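Local coordinates for protein carbohydrate binding family 6 (Clostridium thermocellum, PDB 5A8C) that probably hydrolyses terminal alpha-L-arabinofuranosyl residues from arabinose-containing polysaccharides, as a five-bladed beta-propeller glycoside hydrolase of family 43, at residues F36-A41 with V281-T286; Y52-S57 with Y66-I71; R96-S101 with Y117-N122. All blocks are in the same frame, centred on the assembly; numbering follows the deposited sequence. Where two conformers were deposited one is given.

In the fold
The three interactions run through the first blades of a five-bladed beta-propeller and its closure. Along the chain, interactions 2 and 3 follow one another, both nested inside the loop closed by interaction 1, which brings strand 36-45 against strand 277-284 of the final blade. Interactions 1 and 2 share the sheet containing strands 36-45 and 48-56; their centres lie about 10 Å apart and Asp39 meets Ser54 between them. Interaction 3, its centre about 11 Å from that of interaction 2, reaches it through Ser101 and joins the loop before the second blade to a turn within it. A bound Tris near Asp39 and Ile68 marks a pocket consistent with the active site expected at the propeller centre.

Interaction 1 (F36-A41 with V281-T286); sequences FTADPA and VYHNRT
Asp39 and His283 make the one hydrogen bond between 36-41 and 281-286, and it is a nearly straight one. The backbone N of Asp39 gives its hydrogen to ND1 of His283 at 3.0 Å, with 168° at the hydrogen, and the donor lies close to the plane of the imidazole. CB of His283 points toward 36-41, and CG lies between the backbone N and the carbonyl carbon (chi1 66°). At the ring's other nitrogen, NE2 is hydrogen-bonded to the carbonyl oxygen of Asn266, and with both nitrogens engaged the rotation of the imidazole is fixed. Histidine suits the place because one flat group can accept on one nitrogen and donate from the other.

The carboxylate of Asp39 runs beside this ring and points the same way, its plane turned 63° from the imidazole; OD1 comes within 3.3 Å of CE1 of His283. Its other oxygen, OD2, is hydrogen-bonded to Ser54 OG and to a Tris molecule probably taken up from the crystallisation liquor.

The contact joins the first and last blades of the propeller, 240 residues apart at the closest ends, and helps close the ring of blades, together with the bonds of Thr37 to Arg299 and Val301. Strand 36-45 turns a corner at Asp39, whose backbone is left-handed, a conformation that aspartate tolerates better than most residues.

Van der Waals contacts flank the polar pair. CB of Ala38 lies 3.6 Å from ND1 of His283, a small side chain that lets the ring stand close to the strand. Beyond the corner Pro40 presses its ring on the opposing backbone: CG is 3.4 Å from N of Tyr282, while CB makes apolar contact with CG2 of Val281 at 3.8 Å. Ile51 of the neighbouring strand 48-56 touches both Pro40 and Val281 and continues the patch.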
loop_
_atom_site.group_PDB
_atom_site.type_symbol
_atom_site.label_atom_id
_atom_site.label_comp_id
_atom_site.label_asym_id
_atom_site.label_seq_id
_atom_site.Cartn_x
_atom_site.Cartn_y
_atom_site.Cartn_z
ATOM N N PHE A 36 2.820 10.118 -12.908
ATOM C CA PHE A 36 3.642 9.251 -12.059
ATOM C C PHE A 36 2.826 8.702 -10.881
ATOM O O PHE A 36 1.984 9.400 -10.303
ATOM C CB PHE A 36 4.877 10.048 -11.595
ATOM C CG PHE A 36 5.773 10.440 -12.742
ATOM C CD1 PHE A 36 6.505 9.457 -13.394
ATOM C CD2 PHE A 36 5.859 11.750 -13.175
ATOM C CE1 PHE A 36 7.301 9.797 -14.483
ATOM C CE2 PHE A 36 6.643 12.077 -14.283
ATOM C CZ PHE A 36 7.368 11.099 -14.913
ATOM N N THR A 37 3.103 7.442 -10.558
ATOM C CA THR A 37 2.320 6.687 -9.575
ATOM C C THR A 37 3.244 5.840 -8.735
ATOM O O THR A 37 4.257 5.305 -9.202
ATOM C CB THR A 37 1.314 5.736 -10.307
ATOM O OG1 THR A 37 1.943 4.919 -11.284
ATOM C CG2 THR A 37 0.179 6.548 -10.930
ATOM N N ALA A 38 2.863 5.658 -7.456
ATOM C CA ALA A 38 3.696 4.932 -6.500
ATOM C C ALA A 38 2.816 4.235 -5.454
ATOM O O ALA A 38 1.611 4.501 -5.334
ATOM C CB ALA A 38 4.641 5.882 -5.773
ATOM N N ASP A 39 3.447 3.335 -4.722
ATOM C CA ASP A 39 2.809 2.789 -3.481
ATOM C C ASP A 39 1.445 2.172 -3.729
ATOM O O ASP A 39 0.461 2.488 -3.057
ATOM C CB ASP A 39 2.681 3.886 -2.411
ATOM C CG ASP A 39 3.932 4.686 -2.215
ATOM O OD1 ASP A 39 5.034 4.124 -2.233
ATOM O OD2 ASP A 39 3.764 5.940 -1.966
ATOM N N PRO A 40 1.331 1.296 -4.739
ATOM C CA PRO A 40 0.007 0.799 -5.109
ATOM C C PRO A 40 -0.694 -0.040 -4.055
ATOM O O PRO A 40 -0.030 -0.787 -3.293
ATOM C CB PRO A 40 0.305 -0.028 -6.341
ATOM C CG PRO A 40 1.709 -0.521 -6.142
ATOM C CD PRO A 40 2.400 0.671 -5.532
ATOM N N ALA A 41 -2.010 -0.019 -4.118
ATOM C CA ALA A 41 -2.882 -0.962 -3.439
ATOM C C ALA A 41 -3.966 -1.370 -4.434
ATOM O O ALA A 41 -4.328 -0.603 -5.313
ATOM C CB ALA A 41 -3.475 -0.360 -2.173
ATOM N N VAL A 281 1.626 -5.939 -7.009
ATOM C CA VAL A 281 1.702 -4.621 -7.603
ATOM C C VAL A 281 2.756 -3.849 -6.825
ATOM O O VAL A 281 2.857 -3.977 -5.606
ATOM C CB VAL A 281 0.337 -3.924 -7.628
ATOM C CG1 VAL A 281 -0.609 -4.582 -8.637
ATOM C CG2 VAL A 281 -0.317 -3.732 -6.322
ATOM N N TYR A 282 3.545 -3.041 -7.526
ATOM C CA TYR A 282 4.679 -2.352 -6.900
ATOM C C TYR A 282 5.010 -1.151 -7.707
ATOM O O TYR A 282 4.214 -0.735 -8.603
ATOM C CB TYR A 282 5.851 -3.327 -6.686
ATOM C CG TYR A 282 6.399 -3.947 -7.945
ATOM C CD1 TYR A 282 5.806 -5.071 -8.512
ATOM C CD2 TYR A 282 7.537 -3.437 -8.542
ATOM C CE1 TYR A 282 6.327 -5.667 -9.661
ATOM C CE2 TYR A 282 8.056 -4.040 -9.674
ATOM C CZ TYR A 282 7.480 -5.166 -10.196
ATOM O OH TYR A 282 8.061 -5.743 -11.308
ATOM N N HIS A 283 6.151 -0.527 -7.495
ATOM C CA HIS A 283 6.582 0.590 -8.339
ATOM C C HIS A 283 8.040 0.497 -8.688
ATOM O O HIS A 283 8.871 -0.136 -8.015
ATOM C CB HIS A 283 6.241 1.988 -7.711
ATOM C CG HIS A 283 6.970 2.323 -6.453
ATOM N ND1 HIS A 283 6.303 2.678 -5.313
ATOM C CD2 HIS A 283 8.313 2.426 -6.225
ATOM C CE1 HIS A 283 7.215 2.936 -4.420
ATOM N NE2 HIS A 283 8.437 2.792 -4.910
ATOM N N ASN A 284 8.399 1.183 -9.791
ATOM C CA ASN A 284 9.788 1.443 -10.104
ATOM C C ASN A 284 9.876 2.821 -10.722
ATOM O O ASN A 284 8.987 3.655 -10.521
ATOM C CB ASN A 284 10.443 0.314 -10.927
ATOM C CG ASN A 284 10.010 0.227 -12.364
ATOM O OD1 ASN A 284 9.136 0.972 -12.800
ATOM N ND2 ASN A 284 10.616 -0.692 -13.084
ATOM N N ARG A 285 10.993 3.106 -11.385
ATOM C CA ARG A 285 11.263 4.438 -11.956
ATOM C C ARG A 285 11.641 4.365 -13.426
ATOM O O ARG A 285 12.415 5.162 -13.910
ATOM C CB ARG A 285 12.283 5.161 -11.086
ATOM C CG ARG A 285 11.730 5.486 -9.695
ATOM C CD ARG A 285 12.805 5.533 -8.609
ATOM N NE ARG A 285 12.347 6.222 -7.424
ATOM C CZ ARG A 285 11.911 5.669 -6.282
ATOM N NH1 ARG A 285 11.764 4.357 -6.133
ATOM N NH2 ARG A 285 11.636 6.463 -5.278
ATOM N N THR A 286 11.055 3.376 -14.147
ATOM C CA THR A 286 11.398 3.188 -15.538
ATOM C C THR A 286 10.900 4.307 -16.428
ATOM O O THR A 286 11.564 4.659 -17.432
ATOM C CB THR A 286 10.992 1.824 -16.034
ATOM O OG1 THR A 286 11.785 1.498 -17.191
ATOM C CG2 THR A 286 9.563 1.708 -16.332
#

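Interaction 2 (Y52-S57 with Y66-I71); sequences YCSHDS and YNIPDI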
loop_
_atom_site.group_PDB
_atom_site.type_symbol
_atom_site.label_atom_id
_atom_site.label_comp_id
_atom_site.label_asym_id
_atom_site.label_seq_id
_atom_site.Cartn_x
_atom_site.Cartn_y
_atom_site.Cartn_z
ATOM N N TYR A 52 -4.927 1.607 -6.883
ATOM C CA TYR A 52 -4.900 2.959 -6.355
ATOM C C TYR A 52 -3.467 3.266 -5.979
ATOM O O TYR A 52 -2.822 2.439 -5.302
ATOM C CB TYR A 52 -5.802 3.039 -5.082
ATOM C CG TYR A 52 -7.228 2.717 -5.367
ATOM C CD1 TYR A 52 -7.649 1.389 -5.512
ATOM C CD2 TYR A 52 -8.183 3.691 -5.552
ATOM C CE1 TYR A 52 -8.947 1.077 -5.790
ATOM C CE2 TYR A 52 -9.501 3.396 -5.834
ATOM C CZ TYR A 52 -9.881 2.075 -5.979
ATOM O OH TYR A 52 -11.170 1.709 -6.259
ATOM N N CYS A 53 -2.996 4.462 -6.294
ATOM C CA CYS A 53 -1.595 4.794 -6.120
ATOM C C CYS A 53 -1.452 6.198 -5.533
ATOM O O CYS A 53 -2.238 7.096 -5.832
ATOM C CB CYS A 53 -0.831 4.810 -7.443
ATOM S SG CYS A 53 -0.824 3.229 -8.299
ATOM N N SER A 54 -0.386 6.395 -4.758
ATOM C CA SER A 54 0.113 7.751 -4.546
ATOM C C SER A 54 0.317 8.419 -5.899
ATOM O O SER A 54 0.994 7.822 -6.748
ATOM C CB SER A 54 1.492 7.671 -3.880
ATOM O OG SER A 54 1.424 7.172 -2.569
ATOM N N HIS A 55 -0.236 9.601 -6.118
ATOM C CA HIS A 55 0.082 10.362 -7.337
ATOM C C HIS A 55 1.330 11.207 -7.080
ATOM O O HIS A 55 1.285 12.158 -6.300
ATOM C CB HIS A 55 -1.063 11.230 -7.706
ATOM C CG HIS A 55 -0.768 12.187 -8.839
ATOM N ND1 HIS A 55 0.036 12.035 -9.945
ATOM C CD2 HIS A 55 -1.270 13.437 -8.922
ATOM C CE1 HIS A 55 0.004 13.178 -10.650
ATOM N NE2 HIS A 55 -0.796 14.032 -10.053
ATOM N N ASP A 56 2.467 10.787 -7.631
ATOM C CA ASP A 56 3.683 11.570 -7.591
ATOM C C ASP A 56 3.513 12.754 -8.537
ATOM O O ASP A 56 3.512 12.563 -9.756
ATOM C CB ASP A 56 4.918 10.739 -8.037
ATOM C CG ASP A 56 5.575 9.903 -6.963
ATOM O OD1 ASP A 56 5.419 10.172 -5.752
ATOM O OD2 ASP A 56 6.343 8.987 -7.389
ATOM N N SER A 57 3.371 13.949 -8.010
ATOM C CA SER A 57 3.209 15.127 -8.861
ATOM C C SER A 57 4.436 15.324 -9.746
ATOM O O SER A 57 5.557 14.997 -9.375
ATOM C CB SER A 57 3.040 16.373 -8.032
ATOM O OG SER A 57 1.901 16.262 -7.189
ATOM N N TYR A 66 8.439 14.380 -0.943
ATOM C CA TYR A 66 7.267 13.963 -1.667
ATOM C C TYR A 66 6.378 15.140 -2.038
ATOM O O TYR A 66 6.321 16.141 -1.312
ATOM C CB TYR A 66 6.457 12.959 -0.837
ATOM C CG TYR A 66 7.244 11.742 -0.428
ATOM C CD1 TYR A 66 7.550 10.755 -1.345
ATOM C CD2 TYR A 66 7.701 11.588 0.861
ATOM C CE1 TYR A 66 8.315 9.653 -1.013
ATOM C CE2 TYR A 66 8.454 10.481 1.226
ATOM C CZ TYR A 66 8.728 9.513 0.285
ATOM O OH TYR A 66 9.426 8.386 0.592
ATOM N N ASN A 67 5.622 14.979 -3.121
ATOM C CA ASN A 67 4.520 15.876 -3.447
ATOM C C ASN A 67 3.366 15.021 -3.957
ATOM O O ASN A 67 3.222 14.830 -5.163
ATOM C CB ASN A 67 4.942 16.932 -4.461
ATOM C CG ASN A 67 3.858 17.904 -4.735
ATOM O OD1 ASN A 67 2.795 17.928 -4.069
ATOM N ND2 ASN A 67 4.074 18.716 -5.770
ATOM N N ILE A 68 2.643 14.432 -2.998
ATOM C CA ILE A 68 1.584 13.444 -3.248
ATOM C C ILE A 68 0.279 14.025 -2.644
ATOM O O ILE A 68 -0.060 13.728 -1.481
ATOM C CB ILE A 68 1.908 12.085 -2.624
ATOM C CG1 ILE A 68 3.249 11.527 -3.146
ATOM C CG2 ILE A 68 0.792 11.103 -2.918
ATOM C CD1 ILE A 68 3.809 10.432 -2.247
ATOM N N PRO A 69 -0.452 14.850 -3.400
ATOM C CA PRO A 69 -1.630 15.522 -2.875
ATOM C C PRO A 69 -2.899 14.716 -3.030
ATOM O O PRO A 69 -3.949 15.089 -2.518
ATOM C CB PRO A 69 -1.668 16.820 -3.674
ATOM C CG PRO A 69 -1.096 16.441 -5.007
ATOM C CD PRO A 69 -0.001 15.473 -4.659
ATOM N N ASP A 70 -2.824 13.684 -3.875
ATOM C CA ASP A 70 -3.996 12.971 -4.351
ATOM C C ASP A 70 -3.621 11.508 -4.691
ATOM O O ASP A 70 -2.453 11.146 -4.650
ATOM C CB ASP A 70 -4.698 13.771 -5.472
ATOM C CG ASP A 70 -3.822 14.260 -6.586
ATOM O OD1 ASP A 70 -2.694 13.783 -6.716
ATOM O OD2 ASP A 70 -4.328 15.095 -7.379
ATOM N N ILE A 71 -4.671 10.738 -4.990
ATOM C CA ILE A 71 -4.585 9.300 -5.255
ATOM C C ILE A 71 -5.101 9.041 -6.684
ATOM O O ILE A 71 -6.239 9.384 -6.980
ATOM C CB ILE A 71 -5.425 8.525 -4.253
ATOM C CG1 ILE A 71 -4.954 8.723 -2.860
ATOM C CG2 ILE A 71 -5.524 7.053 -4.638
ATOM C CD1 ILE A 71 -3.591 8.280 -2.640
HETATM O O HOH W 1 -2.749 16.388 -9.152
HETATM O O HOH W 2 6.049 12.758 -4.822
#
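Asn67 receives Ser57 through its carbonyl oxygen, which is gripped twice. The backbone N of Ser57 donates to Asn67 O at 3.0 Å, almost in line with the C=O bond, and OG of the same serine donates at 2.8 Å from above the carbonyl plane. Serine suits the spot: with OG anti to its carbonyl carbon (chi1 -59°), its short side chain turns back to the atom its own N-H already holds. The backbone N of Asn67, in the preceding peptide, gives its hydrogen to a water that donates in turn to OD1 of Asp56, an oxygen also salt-bridged to Arg299.

Ile68 comes next. Its CA-H points at the carbonyl oxygen of His55, 3.3 Å from CA, and its branched chain packs over the first strand: CG2 lies 3.6 Å from CB of Ser54, while CG1 runs beside the Asp56 carboxylate. The hydroxyl of Ser54 meanwhile reaches Asp39 OD2.

Pro69 sets CD, at the edge of its ring, 3.3 Å from Ser57 OG. At Asp70 the strand begins, and its carbonyl oxygen accepts from N of His55 at 3.1 Å. A water also links the side chains of these two residues, donating to Asp70 OD2 but held only weakly by His55 NE2.

Ile71 and Ser54 form a non-hydrogen-bonded antiparallel pair, and CA of Ile71 offers its hydrogen to Cys53 O. Asp70 and Ile71 open strand 70-76, which lies between strands 48-56 and 83-90 in the first propeller blade. Strand 36-45 borders 48-56 on its other side, and Pro104 of strand 104-109 packs on Tyr52, Ser54 and Ile71.

Interaction 3 (R96-S101 with Y117-N122); sequences RWASVS and YGNGGN
Asn119 reaches from the hairpin end into the curve of 96-101, where Trp97, Ala98, Ser99 and Val100 surround its side chain. CB is met by the indole, 3.6 Å from CZ3 of Trp97, and the two side chains slide past each other in opposite directions with amide and ring planes nearly perpendicular. CG stands anti to the backbone N (chi1 -176°) and lies 3.7 Å from CB of Ala98, a methyl small enough to admit the amide.

At the tip, OD1 accepts two backbone hydrogens, as an asparagine oxygen can. Val100 N faces the end of the oxygen, 3.1 Å away, and Ser99 N comes from above the amide plane at 2.9 Å. ND2 donates to Asn122 O at 3.1 Å and to a water that also donates to Trp97 O, so one amide ties the loop to the turn.

That turn, Asn119 to Asn122, is type I', with glycines at its two central positions, where phi is positive. CG2 of Val100 presses on N of Gly120 at 3.2 Å, a tight fit against a residue without a side chain. Trp97 and Tyr117 meet tip to tip, their planes 22° apart but slid so far that they hardly overlap; Trp97 NE1 and Tyr117 OH both bond to Asp138 OD2.

The turn links strands 112-118 and 124-129 of the second blade, while 96-101 runs from helix 91-94 toward strand 104-109. Backbone bonds of Ser101 with Ile68 and of Gly118 with Trp102 set the loop between the first two blades.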
loop_
_atom_site.group_PDB
_atom_site.type_symbol
_atom_site.label_atom_id
_atom_site.label_comp_id
_atom_site.label_asym_id
_atom_site.label_seq_id
_atom_site.Cartn_x
_atom_site.Cartn_y
_atom_site.Cartn_z
ATOM N N ARG A 96 -11.405 17.457 5.616
ATOM C CA ARG A 96 -11.444 18.696 6.375
ATOM C C ARG A 96 -10.178 18.964 7.144
ATOM O O ARG A 96 -10.025 20.066 7.659
ATOM C CB ARG A 96 -12.632 18.685 7.307
ATOM C CG ARG A 96 -13.946 18.790 6.565
ATOM C CD ARG A 96 -15.106 18.828 7.520
ATOM N NE ARG A 96 -15.467 17.490 7.972
ATOM C CZ ARG A 96 -15.999 17.214 9.167
ATOM N NH1 ARG A 96 -16.123 18.151 10.072
ATOM N NH2 ARG A 96 -16.463 16.012 9.411
ATOM N N TRP A 97 -9.249 18.016 7.178
ATOM C CA TRP A 97 -8.109 18.129 8.073
ATOM C C TRP A 97 -6.756 17.798 7.439
ATOM O O TRP A 97 -5.743 18.163 7.985
ATOM C CB TRP A 97 -8.333 17.230 9.329
ATOM C CG TRP A 97 -8.401 15.765 8.932
ATOM C CD1 TRP A 97 -9.478 15.068 8.483
ATOM C CD2 TRP A 97 -7.302 14.858 8.842
ATOM N NE1 TRP A 97 -9.113 13.797 8.093
ATOM C CE2 TRP A 97 -7.783 13.645 8.302
ATOM C CE3 TRP A 97 -5.929 14.945 9.163
ATOM C CZ2 TRP A 97 -6.958 12.559 8.095
ATOM C CZ3 TRP A 97 -5.127 13.843 8.941
ATOM C CH2 TRP A 97 -5.635 12.668 8.397
ATOM N N ALA A 98 -6.752 17.066 6.318
ATOM C CA ALA A 98 -5.498 16.560 5.745
ATOM C C ALA A 98 -5.083 17.381 4.540
ATOM O O ALA A 98 -5.889 18.004 3.879
ATOM C CB ALA A 98 -5.668 15.089 5.358
ATOM N N SER A 99 -3.784 17.330 4.273
ATOM C CA SER A 99 -3.134 18.063 3.207
ATOM C C SER A 99 -2.566 17.161 2.111
ATOM O O SER A 99 -2.392 17.625 0.965
ATOM C CB SER A 99 -2.000 18.941 3.793
ATOM O OG SER A 99 -2.546 19.855 4.731
ATOM N N VAL A 100 -2.200 15.938 2.443
ATOM C CA VAL A 100 -1.532 15.020 1.514
ATOM C C VAL A 100 -2.182 13.647 1.654
ATOM O O VAL A 100 -2.814 13.358 2.683
ATOM C CB VAL A 100 -0.004 15.001 1.713
ATOM C CG1 VAL A 100 0.585 16.376 1.678
ATOM C CG2 VAL A 100 0.366 14.288 2.989
ATOM N N SER A 101 -1.914 12.774 0.690
ATOM C CA SER A 101 -2.533 11.454 0.690
ATOM C C SER A 101 -1.557 10.387 0.246
ATOM O O SER A 101 -1.556 9.974 -0.889
ATOM C CB SER A 101 -3.777 11.444 -0.185
ATOM O OG SER A 101 -3.519 11.748 -1.521
ATOM N N TYR A 117 -5.338 6.510 3.986
ATOM C CA TYR A 117 -4.219 7.268 3.449
ATOM C C TYR A 117 -3.461 7.916 4.567
ATOM O O TYR A 117 -3.978 8.210 5.652
ATOM C CB TYR A 117 -4.737 8.359 2.470
ATOM C CG TYR A 117 -5.657 9.380 3.102
ATOM C CD1 TYR A 117 -7.021 9.141 3.233
ATOM C CD2 TYR A 117 -5.164 10.605 3.540
ATOM C CE1 TYR A 117 -7.860 10.081 3.842
ATOM C CE2 TYR A 117 -5.995 11.541 4.128
ATOM C CZ TYR A 117 -7.346 11.298 4.286
ATOM O OH TYR A 117 -8.128 12.287 4.822
ATOM N N GLY A 118 -2.157 8.157 4.324
ATOM C CA GLY A 118 -1.325 8.850 5.315
ATOM C C GLY A 118 -1.207 10.312 5.000
ATOM O O GLY A 118 -0.764 10.696 3.898
ATOM N N ASN A 119 -1.546 11.166 5.958
ATOM C CA ASN A 119 -1.319 12.611 5.847
ATOM C C ASN A 119 0.132 12.969 6.167
ATOM O O ASN A 119 0.401 13.744 7.073
ATOM C CB ASN A 119 -2.288 13.369 6.745
ATOM C CG ASN A 119 -2.183 14.885 6.607
ATOM O OD1 ASN A 119 -2.057 15.388 5.481
ATOM N ND2 ASN A 119 -2.290 15.586 7.687
ATOM N N GLY A 120 1.090 12.341 5.460
ATOM C CA GLY A 120 2.461 12.751 5.569
ATOM C C GLY A 120 3.112 12.476 6.904
ATOM O O GLY A 120 4.086 13.163 7.238
ATOM N N GLY A 121 2.616 11.483 7.612
ATOM C CA GLY A 121 3.057 11.220 9.001
ATOM C C GLY A 121 2.233 11.917 10.072
ATOM O O GLY A 121 2.414 11.653 11.263
ATOM N N ASN A 122 1.353 12.830 9.675
ATOM C CA ASN A 122 0.488 13.608 10.550
ATOM C C ASN A 122 -0.917 13.069 10.531
ATOM O O ASN A 122 -1.856 13.730 10.089
ATOM C CB ASN A 122 0.485 15.071 10.145
ATOM C CG ASN A 122 1.856 15.610 9.957
ATOM O OD1 ASN A 122 2.224 16.092 8.855
ATOM N ND2 ASN A 122 2.641 15.504 10.981
HETATM O O HOH W 3 -2.948 18.493 7.342
#